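Local coordinates for protein alpha-1,3-glucanase (Paenibacillus glycanilyticus, PDB 6K0P) that hydrolyses alpha-1,3-glucan as a glycoside hydrolase family 87 enzyme, here as a catalytic domain holding nigerose, at residues K194-A199 and K210-P215. The protein carries 1 engineered substitution. Residues are numbered along the deposited sequence; the frame is centred on the assembly and turned at random.
Sequences KSIDQA and KGIYIP
Ile212 and Ile196 meet where helix 196-204 packs on the first coil of the parallel beta-helix of the catalytic domain, consistent with covering that end of its hydrophobic core. The helix lies between strands 187-189 and 211-214, which pair in parallel, and the contact joins its first turn to the second of them by van der Waals packing. Ile212 has the largest share and divides its two branches between two partners. Its CG2 lies against the CB of Ala199 at 3.7 Å, and the small methyl of alanine lets the helix backbone come close to the strand, with Ala199 O 3.6 Å from the same Ile212 CG2. The other branch, placed between backbone N and carbonyl carbon (chi1 68°), brings CD1 to 3.9 Å from Ile196 CG2, the two side chains crossing at about a right angle. Branched isoleucine suits both positions, since Ile196 also spreads in two directions; its side chain touches Ile221 and Ile225 as well. At the helix start, N-cap Ser195 and Gln198 form a capping box: Gln198 N donates to Ser195 OG, and Ser195 N gives a nearly straight bond (169°) to a lone pair of Gln198 OE1. At the far end of the CG1 arm of Ile196, its CD1 meets Ile214 CD1 at 4.2 Å.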
ATOM      1  N   LYS A 194     -32.533   9.905  -8.491  1.00 16.81           N
ATOM      2  CA  LYS A 194     -32.596   9.584  -7.069  1.00 15.88           C
ATOM      3  C   LYS A 194     -31.171   9.433  -6.559  1.00 17.25           C
ATOM      4  O   LYS A 194     -30.464   8.493  -6.940  1.00 16.77           O
ATOM      5  CB  LYS A 194     -33.420   8.325  -6.807  1.00 15.60           C
ATOM      6  CG  LYS A 194     -33.626   8.056  -5.319  1.00 17.24           C
ATOM      7  CD  LYS A 194     -34.464   6.811  -5.068  1.00 16.56           C
ATOM      8  CE  LYS A 194     -35.835   6.907  -5.730  1.00 19.31           C
ATOM      9  NZ  LYS A 194     -36.671   5.713  -5.441  1.00 17.64           N
ATOM     10  N   SER A 195     -30.747  10.359  -5.709  1.00 16.92           N
ATOM     11  CA  SER A 195     -29.374  10.370  -5.243  1.00 18.01           C
ATOM     12  C   SER A 195     -29.140   9.266  -4.212  1.00 15.24           C
ATOM     13  O   SER A 195     -30.071   8.632  -3.703  1.00 14.81           O
ATOM     14  CB  SER A 195     -29.055  11.713  -4.601  1.00 17.49           C
ATOM     15  OG  SER A 195     -29.766  11.829  -3.384  1.00 20.28           O
ATOM     16  N   ILE A 196     -27.857   9.042  -3.906  1.00 15.54           N
ATOM     17  CA  ILE A 196     -27.486   8.116  -2.835  1.00 15.83           C
ATOM     18  C   ILE A 196     -28.177   8.493  -1.524  1.00 14.48           C
ATOM     19  O   ILE A 196     -28.767   7.644  -0.846  1.00 14.72           O
ATOM     20  CB  ILE A 196     -25.954   8.062  -2.687  1.00 15.08           C
ATOM     21  CG1 ILE A 196     -25.309   7.511  -3.962  1.00 14.28           C
ATOM     22  CG2 ILE A 196     -25.560   7.228  -1.473  1.00 16.10           C
ATOM     23  CD1 ILE A 196     -23.793   7.699  -4.031  1.00 15.93           C
ATOM     24  N   ASP A 197     -28.120   9.778  -1.152  1.00 17.53           N
ATOM     25  CA  ASP A 197     -28.780  10.212   0.080  1.00 16.84           C
ATOM     26  C   ASP A 197     -30.286   9.964   0.035  1.00 15.73           C
ATOM     27  O   ASP A 197     -30.883   9.574   1.044  1.00 16.35           O
ATOM     28  CB  ASP A 197     -28.507  11.693   0.347  1.00 20.40           C
ATOM     29  CG  ASP A 197     -27.324  11.923   1.287  1.00 25.41           C
ATOM     30  OD1 ASP A 197     -27.039  11.065   2.162  1.00 23.64           O
ATOM     31  OD2 ASP A 197     -26.704  12.998   1.175  1.00 24.22           O
ATOM     32  N   GLN A 198     -30.923  10.208  -1.117  1.00 17.40           N
ATOM     33  CA  GLN A 198     -32.366   9.989  -1.223  1.00 15.06           C
ATOM     34  C   GLN A 198     -32.714   8.507  -1.134  1.00 15.24           C
ATOM     35  O   GLN A 198     -33.711   8.132  -0.499  1.00 15.27           O
ATOM     36  CB  GLN A 198     -32.902  10.612  -2.512  1.00 19.32           C
ATOM     37  CG  GLN A 198     -32.855  12.134  -2.508  1.00 24.11           C
ATOM     38  CD  GLN A 198     -33.245  12.736  -3.842  1.00 31.45           C
ATOM     39  OE1 GLN A 198     -32.882  12.224  -4.904  1.00 24.35           O
ATOM     40  NE2 GLN A 198     -33.986  13.838  -3.794  1.00 33.47           N
ATOM     41  N   ALA A 199     -31.906   7.650  -1.763  1.00 16.20           N
ATOM     42  CA  ALA A 199     -32.127   6.212  -1.654  1.00 14.24           C
ATOM     43  C   ALA A 199     -31.977   5.742  -0.213  1.00 14.54           C
ATOM     44  O   ALA A 199     -32.759   4.908   0.259  1.00 12.17           O
ATOM     45  CB  ALA A 199     -31.163   5.461  -2.575  1.00 13.83           C
ATOM     46  N   LYS A 210     -33.418  -3.732   2.736  1.00 14.37           N
ATOM     47  CA  LYS A 210     -32.121  -4.149   3.253  1.00 13.11           C
ATOM     48  C   LYS A 210     -31.031  -3.117   3.017  1.00 13.72           C
ATOM     49  O   LYS A 210     -30.002  -3.149   3.703  1.00 13.49           O
ATOM     50  CB  LYS A 210     -31.680  -5.445   2.568  1.00 17.22           C
ATOM     51  CG  LYS A 210     -32.565  -6.642   2.866  1.00 20.53           C
ATOM     52  CD  LYS A 210     -31.726  -7.909   2.862  1.00 33.84           C
ATOM     53  CE  LYS A 210     -32.375  -9.011   2.057  1.00 37.58           C
ATOM     54  NZ  LYS A 210     -31.353  -9.869   1.391  1.00 32.38           N
ATOM     55  N   GLY A 211     -31.220  -2.223   2.054  1.00 12.36           N
ATOM     56  CA  GLY A 211     -30.187  -1.245   1.753  1.00 10.66           C
ATOM     57  C   GLY A 211     -30.468  -0.554   0.442  1.00 11.64           C
ATOM     58  O   GLY A 211     -31.631  -0.365   0.053  1.00 11.29           O
ATOM     59  N   ILE A 212     -29.386  -0.168  -0.234  1.00 10.76           N
ATOM     60  CA  ILE A 212     -29.472   0.509  -1.519  1.00 10.40           C
ATOM     61  C   ILE A 212     -28.604  -0.211  -2.535  1.00 10.85           C
ATOM     62  O   ILE A 212     -27.637  -0.898  -2.186  1.00 11.83           O
ATOM     63  CB  ILE A 212     -29.093   2.005  -1.447  1.00 10.68           C
ATOM     64  CG1 ILE A 212     -27.599   2.189  -1.149  1.00 11.62           C
ATOM     65  CG2 ILE A 212     -29.960   2.727  -0.423  1.00 11.92           C
ATOM     66  CD1 ILE A 212     -27.100   3.631  -1.375  1.00 12.31           C
ATOM     67  N   TYR A 213     -28.976  -0.058  -3.800  1.00 10.53           N
ATOM     68  CA  TYR A 213     -28.207  -0.555  -4.928  1.00  9.65           C
ATOM     69  C   TYR A 213     -27.764   0.639  -5.753  1.00  9.19           C
ATOM     70  O   TYR A 213     -28.574   1.523  -6.062  1.00 11.25           O
ATOM     71  CB  TYR A 213     -29.069  -1.479  -5.794  1.00  9.95           C
ATOM     72  CG  TYR A 213     -28.418  -1.882  -7.096  1.00 10.93           C
ATOM     73  CD1 TYR A 213     -27.329  -2.753  -7.117  1.00 10.05           C
ATOM     74  CD2 TYR A 213     -28.896  -1.395  -8.311  1.00 12.01           C
ATOM     75  CE1 TYR A 213     -26.737  -3.125  -8.320  1.00 10.03           C
ATOM     76  CE2 TYR A 213     -28.318  -1.775  -9.511  1.00 10.90           C
ATOM     77  CZ  TYR A 213     -27.244  -2.631  -9.509  1.00 11.00           C
ATOM     78  OH  TYR A 213     -26.688  -2.993 -10.717  1.00 11.22           O
ATOM     79  N   ILE A 214     -26.482   0.669  -6.101  1.00 10.55           N
ATOM     80  CA  ILE A 214     -25.929   1.746  -6.912  1.00 11.76           C
ATOM     81  C   ILE A 214     -25.546   1.156  -8.266  1.00 10.14           C
ATOM     82  O   ILE A 214     -24.597   0.360  -8.351  1.00 10.36           O
ATOM     83  CB  ILE A 214     -24.738   2.431  -6.234  1.00 10.69           C
ATOM     84  CG1 ILE A 214     -25.078   2.763  -4.780  1.00  9.74           C
ATOM     85  CG2 ILE A 214     -24.366   3.699  -6.993  1.00 10.88           C
ATOM     86  CD1 ILE A 214     -23.965   3.514  -4.016  1.00 12.96           C
ATOM     87  N   PRO A 215     -26.259   1.494  -9.333  1.00 10.78           N
ATOM     88  CA  PRO A 215     -26.044   0.835 -10.624  1.00 11.62           C
ATOM     89  C   PRO A 215     -24.707   1.215 -11.237  1.00 10.68           C
ATOM     90  O   PRO A 215     -23.977   2.085 -10.755  1.00 10.94           O
ATOM     91  CB  PRO A 215     -27.184   1.372 -11.499  1.00 13.27           C
ATOM     92  CG  PRO A 215     -28.152   2.010 -10.573  1.00 17.40           C
ATOM     93  CD  PRO A 215     -27.383   2.443  -9.357  1.00 12.22           C
TER